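Local coordinates for protein ubiquitin-activating enzyme E1-like (Saccharomyces cerevisiae, PDB 3ONH) that activates the yeast SUMO protein SMT3 with ATP as a dimer with AOS1, this piece being the ubiquitin-fold domain that interacts with the E2 enzyme Ubc9, at residues Cys6-Ile10 with Leu106-Pro112; Gln47-Phe51 with Glu65-Gly69; Tyr35-Leu41 with Ile74-Glu80. One frame throughout, in Å; residues are numbered along the deposited sequence.

Contact 1: Cys6-Ile10 with Leu106-Pro112; sequences CRGVI and LPDVEVP
In this ubiquitin-like (beta-grasp) domain, Cys6-Ile10 of strand 6-12 lies beside the irregular but extended chain Leu106-Pro112, which runs almost antiparallel to it (169°). The two backbones converge as the strand proceeds: CA of Cys6 is 6.5 Å from CA of Val111, CA of Gly8 5.6 Å from CA of Pro107, and CA of Ile10 4.8 Å from CA of Leu106. Such a fit works by shape. Gly8, fully extended (phi/psi -161/170), leaves a hollow exactly where a CB would collide with its neighbours, and Pro107 and Val109 (chi1 t) fill it: Gly8 CA is 3.8 Å from Pro107 CG and 4.1 Å from Val109 CG2. On one side of this notch Cys6 (m) points toward the loop, its SG 3.9 Å from Pro112 CD. On the other, Ile10 CG1 meets Leu106 CD2 at 3.4 Å, and Leu106 also packs on helix 22-33. The CA-to-CB bond of Arg7 points away from the loop, and its guanidinium forms a salt bridge with Glu90. The tightest approach is Val9 O to Pro107 CD, 3.0 Å.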
ATOM      1  N   CYS A   6      -1.042  12.060  -2.437  1.00 11.17           N
ATOM      2  CA  CYS A   6      -1.165  11.511  -3.776  1.00  7.51           C
ATOM      3  C   CYS A   6      -2.251  10.442  -3.761  1.00  8.57           C
ATOM      4  O   CYS A   6      -2.539   9.852  -2.717  1.00 10.01           O
ATOM      5  CB  CYS A   6       0.168  10.954  -4.263  1.00  4.41           C
ATOM      6  SG  CYS A   6       1.442  12.196  -4.273  1.00 21.41           S
ATOM      7  N   ARG A   7      -2.874  10.219  -4.907  1.00  9.09           N
ATOM      8  CA  ARG A   7      -3.960   9.257  -4.982  1.00  5.24           C
ATOM      9  C   ARG A   7      -3.868   8.414  -6.240  1.00  8.97           C
ATOM     10  O   ARG A   7      -3.460   8.896  -7.294  1.00 13.20           O
ATOM     11  CB  ARG A   7      -5.312   9.971  -4.916  1.00  5.75           C
ATOM     12  CG  ARG A   7      -5.543  10.725  -3.617  1.00 11.11           C
ATOM     13  CD  ARG A   7      -6.793  11.591  -3.678  1.00 19.68           C
ATOM     14  NE  ARG A   7      -6.967  12.376  -2.460  1.00 14.26           N
ATOM     15  CZ  ARG A   7      -7.362  11.862  -1.302  1.00 19.14           C
ATOM     16  NH1 ARG A   7      -7.623  10.565  -1.205  1.00 32.30           N
ATOM     17  NH2 ARG A   7      -7.498  12.642  -0.241  1.00 21.76           N
ATOM     18  N   GLY A   8      -4.245   7.152  -6.112  1.00  4.62           N
ATOM     19  CA  GLY A   8      -4.304   6.253  -7.249  1.00  8.16           C
ATOM     20  C   GLY A   8      -5.184   5.051  -6.970  1.00  7.93           C
ATOM     21  O   GLY A   8      -5.596   4.836  -5.830  1.00 10.44           O
ATOM     22  N   VAL A   9      -5.476   4.279  -8.012  1.00  8.21           N
ATOM     23  CA  VAL A   9      -6.210   3.033  -7.881  1.00  7.38           C
ATOM     24  C   VAL A   9      -5.294   1.850  -8.170  1.00  8.65           C
ATOM     25  O   VAL A   9      -4.597   1.825  -9.183  1.00 10.10           O
ATOM     26  CB  VAL A   9      -7.412   2.977  -8.853  1.00  4.01           C
ATOM     27  CG1 VAL A   9      -8.041   1.587  -8.858  1.00  3.10           C
ATOM     28  CG2 VAL A   9      -8.442   4.022  -8.490  1.00  6.54           C
ATOM     29  N   ILE A  10      -5.293   0.878  -7.264  1.00  6.81           N
ATOM     30  CA  ILE A  10      -4.651  -0.403  -7.520  1.00  9.25           C
ATOM     31  C   ILE A  10      -5.671  -1.355  -8.123  1.00 18.88           C
ATOM     32  O   ILE A  10      -6.726  -1.586  -7.539  1.00 12.32           O
ATOM     33  CB  ILE A  10      -4.090  -1.019  -6.226  1.00 10.38           C
ATOM     34  CG1 ILE A  10      -2.977  -0.142  -5.659  1.00  8.24           C
ATOM     35  CG2 ILE A  10      -3.564  -2.407  -6.484  1.00 10.34           C
ATOM     36  CD1 ILE A  10      -2.432  -0.630  -4.329  1.00 11.65           C
ATOM     37  N   LEU A 106      -0.279  -1.594 -10.006  1.00 17.72           N
ATOM     38  CA  LEU A 106      -0.169  -0.335  -9.282  1.00 13.70           C
ATOM     39  C   LEU A 106      -0.251   0.853 -10.232  1.00 17.46           C
ATOM     40  O   LEU A 106       0.308   0.830 -11.322  1.00 17.01           O
ATOM     41  CB  LEU A 106       1.132  -0.262  -8.475  1.00 12.34           C
ATOM     42  CG  LEU A 106       1.308  -1.210  -7.284  1.00  9.85           C
ATOM     43  CD1 LEU A 106       2.362  -0.683  -6.326  1.00 21.93           C
ATOM     44  CD2 LEU A 106       0.012  -1.397  -6.552  1.00 30.47           C
ATOM     45  N   PRO A 107      -0.943   1.911  -9.807  1.00  8.90           N
ATOM     46  CA  PRO A 107      -1.105   3.094 -10.654  1.00 14.27           C
ATOM     47  C   PRO A 107       0.204   3.849 -10.888  1.00 30.77           C
ATOM     48  O   PRO A 107       1.033   3.985  -9.980  1.00 14.51           O
ATOM     49  CB  PRO A 107      -2.068   3.963  -9.842  1.00 13.72           C
ATOM     50  CG  PRO A 107      -1.859   3.531  -8.430  1.00 12.78           C
ATOM     51  CD  PRO A 107      -1.650   2.048  -8.525  1.00  6.28           C
ATOM     52  N   ASP A 108       0.383   4.345 -12.104  1.00 31.97           N
ATOM     53  CA  ASP A 108       1.500   5.236 -12.379  1.00 12.89           C
ATOM     54  C   ASP A 108       1.155   6.649 -11.937  1.00 20.36           C
ATOM     55  O   ASP A 108       0.474   7.387 -12.646  1.00 24.40           O
ATOM     56  CB  ASP A 108       1.914   5.170 -13.846  1.00 17.72           C
ATOM     57  CG  ASP A 108       2.744   3.934 -14.146  1.00 41.57           C
ATOM     58  OD1 ASP A 108       3.987   4.030 -14.081  1.00 38.82           O
ATOM     59  OD2 ASP A 108       2.159   2.863 -14.416  1.00 33.11           O
ATOM     60  N   VAL A 109       1.615   6.991 -10.735  1.00 20.23           N
ATOM     61  CA  VAL A 109       1.330   8.270 -10.098  1.00 12.15           C
ATOM     62  C   VAL A 109       2.632   9.016  -9.821  1.00 23.56           C
ATOM     63  O   VAL A 109       3.680   8.402  -9.624  1.00 33.33           O
ATOM     64  CB  VAL A 109       0.607   8.069  -8.749  1.00 12.17           C
ATOM     65  CG1 VAL A 109       0.398   9.403  -8.051  1.00 18.84           C
ATOM     66  CG2 VAL A 109      -0.707   7.349  -8.947  1.00 16.77           C
ATOM     67  N   GLU A 110       2.559  10.343  -9.805  1.00 29.46           N
ATOM     68  CA  GLU A 110       3.716  11.170  -9.491  1.00 35.15           C
ATOM     69  C   GLU A 110       3.765  11.442  -7.997  1.00 28.13           C
ATOM     70  O   GLU A 110       2.879  12.108  -7.459  1.00 16.76           O
ATOM     71  CB  GLU A 110       3.638  12.495 -10.245  1.00 37.66           C
ATOM     72  CG  GLU A 110       4.958  13.232 -10.341  1.00 33.71           C
ATOM     73  CD  GLU A 110       4.917  14.345 -11.376  1.00 62.05           C
ATOM     74  OE1 GLU A 110       4.295  15.396 -11.094  1.00 56.82           O
ATOM     75  OE2 GLU A 110       5.496  14.164 -12.472  1.00 56.53           O
ATOM     76  N   VAL A 111       4.793  10.912  -7.333  1.00 25.51           N
ATOM     77  CA  VAL A 111       4.957  11.083  -5.895  1.00 11.37           C
ATOM     78  C   VAL A 111       6.252  11.806  -5.620  1.00  9.49           C
ATOM     79  O   VAL A 111       7.323  11.210  -5.651  1.00 11.36           O
ATOM     80  CB  VAL A 111       4.974   9.745  -5.145  1.00  7.70           C
ATOM     81  CG1 VAL A 111       5.062   9.992  -3.663  1.00  8.02           C
ATOM     82  CG2 VAL A 111       3.731   8.943  -5.467  1.00 13.59           C
ATOM     83  N   PRO A 112       6.157  13.104  -5.338  1.00 14.32           N
ATOM     84  CA  PRO A 112       7.335  13.952  -5.188  1.00 19.15           C
ATOM     85  C   PRO A 112       7.902  13.893  -3.777  1.00 12.73           C
ATOM     86  O   PRO A 112       7.218  13.444  -2.861  1.00 15.39           O
ATOM     87  CB  PRO A 112       6.784  15.361  -5.440  1.00  9.92           C
ATOM     88  CG  PRO A 112       5.244  15.217  -5.472  1.00 13.56           C
ATOM     89  CD  PRO A 112       4.913  13.832  -5.038  1.00 28.00           C
TER

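Contact 2: Gln47-Phe51 with Glu65-Gly69; sequences QRLLF and EINLG
Arg48 NH1 donates to Ile66 O at 2.9 Å, the strongest polar link here and a good example of how a loop of a ubiquitin-like fold is tied to a sheet through its carbonyls. Arg48 NH2 adds two weak bonds, to Asn67 O at 3.1 Å and to Ile66 O at 3.3 Å. The guanidinium gets there on an m,t,m side chain, with Ile66 O close to its plane, and it is held as well by a salt bridge to Asp43, while NE bonds to Asn46. Both acceptors are presented by a turn in which Asn67 takes left-handed angles (67/44) after Ile66 (-99/17). Beneath the polar layer Leu50 (m,t) points toward the loop. Leu50 stands at a classic beta bulge, where it and Phe51 both face Leu41, and its psi of -24° departs from the extended form. The nearest backbones, Leu50 CA and Ile66 CA, are 7.9 Å apart, so side chains fill the gap. Leu50 CD1 lies 4.1 Å from Ile66 CD1 and 3.7 Å from Leu68 CD2.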
ATOM      1  N   GLN A  47      -8.754   3.294   9.833  1.00 22.15           N
ATOM      2  CA  GLN A  47      -7.634   3.753  10.660  1.00 12.76           C
ATOM      3  C   GLN A  47      -6.823   2.662  11.379  1.00 23.85           C
ATOM      4  O   GLN A  47      -6.349   2.879  12.493  1.00 42.71           O
ATOM      5  CB  GLN A  47      -8.113   4.802  11.671  1.00 24.47           C
ATOM      6  CG  GLN A  47      -8.509   6.132  11.049  1.00 27.75           C
ATOM      7  CD  GLN A  47      -7.315   6.923  10.530  1.00 39.99           C
ATOM      8  OE1 GLN A  47      -7.360   7.493   9.439  1.00 37.98           O
ATOM      9  NE2 GLN A  47      -6.239   6.956  11.311  1.00 42.44           N
ATOM     10  N   ARG A  48      -6.646   1.505  10.744  1.00  9.34           N
ATOM     11  CA  ARG A  48      -5.837   0.436  11.322  1.00  6.60           C
ATOM     12  C   ARG A  48      -4.388   0.539  10.862  1.00  8.64           C
ATOM     13  O   ARG A  48      -4.114   0.545   9.667  1.00 13.69           O
ATOM     14  CB  ARG A  48      -6.396  -0.931  10.927  1.00  9.69           C
ATOM     15  CG  ARG A  48      -7.741  -1.266  11.549  1.00  9.31           C
ATOM     16  CD  ARG A  48      -8.249  -2.625  11.079  1.00 15.42           C
ATOM     17  NE  ARG A  48      -8.317  -2.695   9.624  1.00 12.26           N
ATOM     18  CZ  ARG A  48      -8.225  -3.815   8.917  1.00 10.21           C
ATOM     19  NH1 ARG A  48      -8.066  -4.989   9.514  1.00 10.61           N
ATOM     20  NH2 ARG A  48      -8.290  -3.757   7.596  1.00 15.38           N
ATOM     21  N   LEU A  49      -3.458   0.633  11.806  1.00 11.34           N
ATOM     22  CA  LEU A  49      -2.043   0.572  11.465  1.00  8.32           C
ATOM     23  C   LEU A  49      -1.707  -0.872  11.176  1.00 10.54           C
ATOM     24  O   LEU A  49      -1.669  -1.705  12.073  1.00 13.79           O
ATOM     25  CB  LEU A  49      -1.163   1.109  12.591  1.00 13.74           C
ATOM     26  CG  LEU A  49       0.335   1.173  12.272  1.00 14.25           C
ATOM     27  CD1 LEU A  49       0.584   1.751  10.880  1.00  7.24           C
ATOM     28  CD2 LEU A  49       1.075   1.982  13.326  1.00 20.97           C
ATOM     29  N   LEU A  50      -1.477  -1.165   9.907  1.00 12.97           N
ATOM     30  CA  LEU A  50      -1.303  -2.537   9.474  1.00  8.03           C
ATOM     31  C   LEU A  50       0.163  -2.942   9.436  1.00  4.64           C
ATOM     32  O   LEU A  50       0.498  -4.120   9.554  1.00 10.28           O
ATOM     33  CB  LEU A  50      -1.957  -2.717   8.108  1.00 11.41           C
ATOM     34  CG  LEU A  50      -3.480  -2.609   8.176  1.00  7.81           C
ATOM     35  CD1 LEU A  50      -4.103  -2.893   6.821  1.00 10.21           C
ATOM     36  CD2 LEU A  50      -3.997  -3.572   9.213  1.00  5.52           C
ATOM     37  N   PHE A  51       1.040  -1.951   9.311  1.00 12.41           N
ATOM     38  CA  PHE A  51       2.459  -2.226   9.167  1.00  6.24           C
ATOM     39  C   PHE A  51       3.265  -0.963   9.306  1.00  7.92           C
ATOM     40  O   PHE A  51       2.916   0.071   8.746  1.00 19.53           O
ATOM     41  CB  PHE A  51       2.717  -2.854   7.794  1.00  9.75           C
ATOM     42  CG  PHE A  51       4.151  -3.212   7.550  1.00 19.93           C
ATOM     43  CD1 PHE A  51       4.566  -4.534   7.594  1.00 15.04           C
ATOM     44  CD2 PHE A  51       5.084  -2.229   7.271  1.00 12.09           C
ATOM     45  CE1 PHE A  51       5.889  -4.868   7.362  1.00 14.09           C
ATOM     46  CE2 PHE A  51       6.407  -2.555   7.043  1.00 20.03           C
ATOM     47  CZ  PHE A  51       6.810  -3.875   7.087  1.00 12.13           C
ATOM     48  N   GLU A  65      -6.346 -11.743   4.497  1.00  8.13           N
ATOM     49  CA  GLU A  65      -6.202 -12.270   5.850  1.00  6.71           C
ATOM     50  C   GLU A  65      -6.124 -11.151   6.893  1.00  7.08           C
ATOM     51  O   GLU A  65      -6.476 -11.351   8.056  1.00 15.06           O
ATOM     52  CB  GLU A  65      -4.979 -13.185   5.942  1.00  3.44           C
ATOM     53  CG  GLU A  65      -5.216 -14.607   5.450  1.00 11.49           C
ATOM     54  CD  GLU A  65      -3.939 -15.433   5.400  1.00 14.48           C
ATOM     55  OE1 GLU A  65      -2.843 -14.839   5.365  1.00 18.86           O
ATOM     56  OE2 GLU A  65      -4.030 -16.678   5.392  1.00 32.59           O
ATOM     57  N   ILE A  66      -5.665  -9.976   6.482  1.00 13.65           N
ATOM     58  CA  ILE A  66      -5.680  -8.818   7.371  1.00 11.45           C
ATOM     59  C   ILE A  66      -6.883  -7.930   7.076  1.00  7.10           C
ATOM     60  O   ILE A  66      -6.935  -6.774   7.476  1.00  7.88           O
ATOM     61  CB  ILE A  66      -4.394  -7.990   7.270  1.00  5.61           C
ATOM     62  CG1 ILE A  66      -4.260  -7.405   5.870  1.00  7.20           C
ATOM     63  CG2 ILE A  66      -3.187  -8.839   7.611  1.00  4.74           C
ATOM     64  CD1 ILE A  66      -2.961  -6.675   5.647  1.00  8.97           C
ATOM     65  N   ASN A  67      -7.845  -8.493   6.364  1.00 17.14           N
ATOM     66  CA  ASN A  67      -9.128  -7.854   6.145  1.00 12.67           C
ATOM     67  C   ASN A  67      -9.095  -6.594   5.296  1.00 12.13           C
ATOM     68  O   ASN A  67      -9.732  -5.593   5.621  1.00 16.00           O
ATOM     69  CB  ASN A  67      -9.814  -7.576   7.474  1.00  7.85           C
ATOM     70  CG  ASN A  67     -11.212  -8.110   7.498  1.00 23.01           C
ATOM     71  OD1 ASN A  67     -11.530  -9.012   8.270  1.00 66.05           O
ATOM     72  ND2 ASN A  67     -12.056  -7.586   6.623  1.00 10.75           N
ATOM     73  N   LEU A  68      -8.340  -6.648   4.212  1.00 12.54           N
ATOM     74  CA  LEU A  68      -8.418  -5.620   3.193  1.00 12.20           C
ATOM     75  C   LEU A  68      -9.258  -6.205   2.079  1.00 10.98           C
ATOM     76  O   LEU A  68      -9.268  -7.412   1.888  1.00 15.09           O
ATOM     77  CB  LEU A  68      -7.029  -5.280   2.671  1.00 11.32           C
ATOM     78  CG  LEU A  68      -6.053  -4.644   3.657  1.00 11.20           C
ATOM     79  CD1 LEU A  68      -4.675  -4.554   3.027  1.00 14.43           C
ATOM     80  CD2 LEU A  68      -6.546  -3.276   4.093  1.00 13.43           C
ATOM     81  N   GLY A  69      -9.977  -5.364   1.350  1.00  9.72           N
ATOM     82  CA  GLY A  69     -10.778  -5.856   0.246  1.00  9.93           C
ATOM     83  C   GLY A  69     -11.176  -4.757  -0.715  1.00  5.93           C
ATOM     84  O   GLY A  69     -10.658  -3.643  -0.652  1.00 13.75           O
TER

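Contact 3: Tyr35-Leu41 with Ile74-Glu80; sequences YPQDISL and ILFSDEE
Two carboxylates crowd together at the end of the ladder where strand 39-41 begins and strand 74-78 has just ended: Asp38 OD2 is 3.7 Å from Glu80 OE1. Asp38 N donates to the same Glu80 OE1 at 3.1 Å, and a water bridges Glu79 O (3.0 Å) and, weakly, Asp38 OD2 (3.3 Å). From there the chains zip up in the regular manner of a beta ladder, illustrating how a loop can lead into a sheet. Glu79 N bonds to Asp38 O at 3.0 Å, Ser40 N to Ser77 O at 2.9 Å, and Ser77 N to Ser40 O at 2.8 Å. Ser40 and Ser77 thus form a hydrogen-bonded pair, flanked by the non-hydrogen-bonded pairs Ile39-Asp78 and Leu41-Phe76. The axes of strands 39-41 and 74-78 approach to 4.6 Å at 168°.

The two serines share one face of the sheet; Ile39, Leu41, Phe76 and Asp78 share the other. On the latter, Phe76 (chi1 t) turns its edge to the face of Tyr35 (chi1 m), a T-shaped pair with ring centroids 5.0 Å apart and planes at 60°. Leu41 CD1 sits 4.0 Å from Phe76 CD1, and Leu41 CD2 3.3 Å from Ile74 CG2. Pro36 CG rests 3.3 Å from Asp78 OD2, while Asp78 OD1 bonds to Gly81 N just beyond the strand. Helix 22-33 packs on the Leu41 and Phe76 part of this face, with Val26 against Leu41 and Ile29 against Phe76, as the helix does in the beta-grasp fold; strand 48-52 borders Leu41, and strand 84-95 pairs with 74-78 along its other edge.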
ATOM      1  N   TYR A  35       9.772   5.215  -1.888  1.00  9.51           N
ATOM      2  CA  TYR A  35       9.762   5.501  -0.463  1.00  3.55           C
ATOM      3  C   TYR A  35      11.042   4.932   0.129  1.00  7.92           C
ATOM      4  O   TYR A  35      11.724   4.144  -0.517  1.00 10.02           O
ATOM      5  CB  TYR A  35       8.536   4.884   0.212  1.00 13.16           C
ATOM      6  CG  TYR A  35       7.250   5.612  -0.081  1.00  3.83           C
ATOM      7  CD1 TYR A  35       6.855   6.703   0.681  1.00 13.97           C
ATOM      8  CD2 TYR A  35       6.420   5.195  -1.107  1.00  8.60           C
ATOM      9  CE1 TYR A  35       5.684   7.371   0.420  1.00  6.59           C
ATOM     10  CE2 TYR A  35       5.241   5.857  -1.377  1.00  7.82           C
ATOM     11  CZ  TYR A  35       4.883   6.945  -0.614  1.00  4.25           C
ATOM     12  OH  TYR A  35       3.710   7.606  -0.886  1.00 13.52           O
ATOM     13  N   PRO A  36      11.383   5.345   1.357  1.00 14.79           N
ATOM     14  CA  PRO A  36      12.570   4.824   2.041  1.00 11.22           C
ATOM     15  C   PRO A  36      12.278   3.479   2.694  1.00 11.32           C
ATOM     16  O   PRO A  36      11.224   2.900   2.455  1.00 20.59           O
ATOM     17  CB  PRO A  36      12.834   5.865   3.127  1.00 12.74           C
ATOM     18  CG  PRO A  36      11.920   7.020   2.822  1.00 33.29           C
ATOM     19  CD  PRO A  36      10.763   6.447   2.103  1.00 17.60           C
ATOM     20  N   GLN A  37      13.194   2.988   3.520  1.00  7.95           N
ATOM     21  CA  GLN A  37      12.977   1.701   4.166  1.00 22.04           C
ATOM     22  C   GLN A  37      11.924   1.772   5.261  1.00 11.00           C
ATOM     23  O   GLN A  37      11.028   0.941   5.323  1.00 23.02           O
ATOM     24  CB  GLN A  37      14.286   1.154   4.712  1.00 31.14           C
ATOM     25  CG  GLN A  37      15.354   1.101   3.658  1.00 40.90           C
ATOM     26  CD  GLN A  37      14.815   0.644   2.309  1.00 27.90           C
ATOM     27  OE1 GLN A  37      14.853  -0.542   1.979  1.00 23.21           O
ATOM     28  NE2 GLN A  37      14.313   1.589   1.520  1.00 38.18           N
ATOM     29  N   ASP A  38      12.036   2.770   6.124  1.00  9.35           N
ATOM     30  CA  ASP A  38      11.076   2.945   7.200  1.00 19.47           C
ATOM     31  C   ASP A  38       9.798   3.571   6.676  1.00 18.63           C
ATOM     32  O   ASP A  38       9.794   4.723   6.251  1.00 14.67           O
ATOM     33  CB  ASP A  38      11.648   3.821   8.302  1.00  7.40           C
ATOM     34  CG  ASP A  38      12.824   3.189   9.004  1.00 23.88           C
ATOM     35  OD1 ASP A  38      13.013   1.966   8.859  1.00 32.74           O
ATOM     36  OD2 ASP A  38      13.558   3.921   9.711  1.00 21.08           O
ATOM     37  N   ILE A  39       8.712   2.813   6.749  1.00 10.02           N
ATOM     38  CA  ILE A  39       7.453   3.207   6.147  1.00  6.10           C
ATOM     39  C   ILE A  39       6.281   2.931   7.086  1.00 18.45           C
ATOM     40  O   ILE A  39       6.426   2.236   8.096  1.00 11.76           O
ATOM     41  CB  ILE A  39       7.248   2.446   4.825  1.00 12.87           C
ATOM     42  CG1 ILE A  39       7.087   3.431   3.680  1.00 22.13           C
ATOM     43  CG2 ILE A  39       6.109   1.428   4.921  1.00 19.25           C
ATOM     44  CD1 ILE A  39       8.295   4.289   3.486  1.00 25.98           C
ATOM     45  N   SER A  40       5.126   3.495   6.750  1.00 23.20           N
ATOM     46  CA  SER A  40       3.888   3.220   7.473  1.00 20.44           C
ATOM     47  C   SER A  40       2.795   2.852   6.484  1.00  9.51           C
ATOM     48  O   SER A  40       2.603   3.541   5.489  1.00 13.80           O
ATOM     49  CB  SER A  40       3.449   4.449   8.274  1.00  8.58           C
ATOM     50  OG  SER A  40       2.929   4.068   9.533  1.00 43.87           O
ATOM     51  N   LEU A  41       2.085   1.764   6.764  1.00  6.76           N
ATOM     52  CA  LEU A  41       0.947   1.336   5.953  1.00  8.71           C
ATOM     53  C   LEU A  41      -0.291   1.225   6.833  1.00  9.76           C
ATOM     54  O   LEU A  41      -0.367   0.382   7.722  1.00 12.19           O
ATOM     55  CB  LEU A  41       1.232   0.002   5.266  1.00 10.75           C
ATOM     56  CG  LEU A  41       0.302  -0.397   4.114  1.00 14.12           C
ATOM     57  CD1 LEU A  41       0.936  -1.486   3.268  1.00  7.74           C
ATOM     58  CD2 LEU A  41      -1.059  -0.850   4.616  1.00 20.50           C
ATOM     59  N   ILE A  74      -5.756   2.413   1.312  1.00 12.66           N
ATOM     60  CA  ILE A  74      -4.523   2.276   2.069  1.00  9.04           C
ATOM     61  C   ILE A  74      -3.738   3.571   2.015  1.00  7.37           C
ATOM     62  O   ILE A  74      -3.626   4.184   0.960  1.00  9.34           O
ATOM     63  CB  ILE A  74      -3.655   1.138   1.508  1.00 10.61           C
ATOM     64  CG1 ILE A  74      -4.390  -0.187   1.646  1.00 13.87           C
ATOM     65  CG2 ILE A  74      -2.334   1.075   2.235  1.00 45.90           C
ATOM     66  CD1 ILE A  74      -4.998  -0.380   2.996  1.00 24.29           C
ATOM     67  N   LEU A  75      -3.212   3.998   3.160  1.00 10.88           N
ATOM     68  CA  LEU A  75      -2.355   5.173   3.216  1.00 14.18           C
ATOM     69  C   LEU A  75      -0.918   4.749   3.489  1.00 17.04           C
ATOM     70  O   LEU A  75      -0.625   4.145   4.514  1.00  9.98           O
ATOM     71  CB  LEU A  75      -2.826   6.146   4.295  1.00  4.40           C
ATOM     72  CG  LEU A  75      -1.967   7.394   4.452  1.00  7.05           C
ATOM     73  CD1 LEU A  75      -2.173   8.339   3.279  1.00 12.75           C
ATOM     74  CD2 LEU A  75      -2.291   8.090   5.751  1.00 14.57           C
ATOM     75  N   PHE A  76      -0.022   5.078   2.570  1.00  7.11           N
ATOM     76  CA  PHE A  76       1.348   4.601   2.631  1.00  4.01           C
ATOM     77  C   PHE A  76       2.266   5.792   2.832  1.00  6.29           C
ATOM     78  O   PHE A  76       2.350   6.657   1.962  1.00  9.50           O
ATOM     79  CB  PHE A  76       1.684   3.897   1.321  1.00 11.44           C
ATOM     80  CG  PHE A  76       2.874   2.995   1.401  1.00  8.77           C
ATOM     81  CD1 PHE A  76       2.716   1.636   1.616  1.00 19.37           C
ATOM     82  CD2 PHE A  76       4.151   3.499   1.243  1.00 13.00           C
ATOM     83  CE1 PHE A  76       3.811   0.793   1.682  1.00 10.66           C
ATOM     84  CE2 PHE A  76       5.248   2.664   1.307  1.00 10.91           C
ATOM     85  CZ  PHE A  76       5.080   1.310   1.531  1.00 24.23           C
ATOM     86  N   SER A  77       2.944   5.836   3.977  1.00 10.20           N
ATOM     87  CA  SER A  77       3.702   7.007   4.384  1.00  9.24           C
ATOM     88  C   SER A  77       5.197   6.771   4.607  1.00  8.02           C
ATOM     89  O   SER A  77       5.636   5.657   4.887  1.00 13.52           O
ATOM     90  CB  SER A  77       3.109   7.593   5.667  1.00 13.50           C
ATOM     91  OG  SER A  77       1.760   7.965   5.490  1.00 11.34           O
ATOM     92  N   ASP A  78       5.955   7.861   4.501  1.00 12.02           N
ATOM     93  CA  ASP A  78       7.397   7.895   4.752  1.00 20.00           C
ATOM     94  C   ASP A  78       7.664   8.183   6.231  1.00 12.11           C
ATOM     95  O   ASP A  78       7.244   9.213   6.760  1.00 15.73           O
ATOM     96  CB  ASP A  78       8.032   8.972   3.846  1.00 14.70           C
ATOM     97  CG  ASP A  78       9.467   9.340   4.236  1.00 35.37           C
ATOM     98  OD1 ASP A  78       9.845   9.216   5.420  1.00 28.36           O
ATOM     99  OD2 ASP A  78      10.219   9.791   3.343  1.00 15.87           O
ATOM    100  N   GLU A  79       8.361   7.277   6.904  1.00 13.48           N
ATOM    101  CA  GLU A  79       8.564   7.424   8.346  1.00  7.08           C
ATOM    102  C   GLU A  79      10.016   7.649   8.734  1.00 29.43           C
ATOM    103  O   GLU A  79      10.341   7.733   9.916  1.00 21.59           O
ATOM    104  CB  GLU A  79       8.010   6.214   9.103  1.00 20.53           C
ATOM    105  CG  GLU A  79       6.510   6.019   8.960  1.00 13.95           C
ATOM    106  CD  GLU A  79       5.712   7.137   9.602  1.00 18.98           C
ATOM    107  OE1 GLU A  79       6.260   7.838  10.478  1.00 18.24           O
ATOM    108  OE2 GLU A  79       4.531   7.316   9.235  1.00 20.64           O
ATOM    109  N   GLU A  80      10.893   7.735   7.743  1.00 23.93           N
ATOM    110  CA  GLU A  80      12.282   8.075   8.005  1.00  9.17           C
ATOM    111  C   GLU A  80      12.323   9.593   8.131  1.00 30.28           C
ATOM    112  O   GLU A  80      12.987  10.142   9.010  1.00 50.04           O
ATOM    113  CB  GLU A  80      13.180   7.588   6.870  1.00 14.19           C
ATOM    114  CG  GLU A  80      14.572   7.161   7.316  1.00 20.92           C
ATOM    115  CD  GLU A  80      15.033   5.862   6.666  1.00 30.45           C
ATOM    116  OE1 GLU A  80      14.173   5.069   6.235  1.00 32.88           O
ATOM    117  OE2 GLU A  80      16.261   5.627   6.594  1.00 40.59           O
TER
HETATM  118  O   HOH W   1      12.086   6.140  11.716  1.00 32.34           O

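In the fold
From the N terminus, the chain lays down 6-10, passes through helix 22-33 and enters 35-41, the first half of contact 3. It then turns into 47-51, loops round to 65-69, where contact 2 closes, and returns as 74-80 to close contact 3. Only after strand 84-95 does 106-112 come back to close contact 1. The three loops are therefore fully nested, none crossing another. Contacts 1 and 2 lie on opposite sides of the chain's centre, about 20 Å apart between centres, and do not meet. Contact 3 touches both, through Tyr35 beside Val111 and through Leu41 beside Leu50 and Phe51; together the contacts tie the first strand, the middle strands of the sheet and the late loop together.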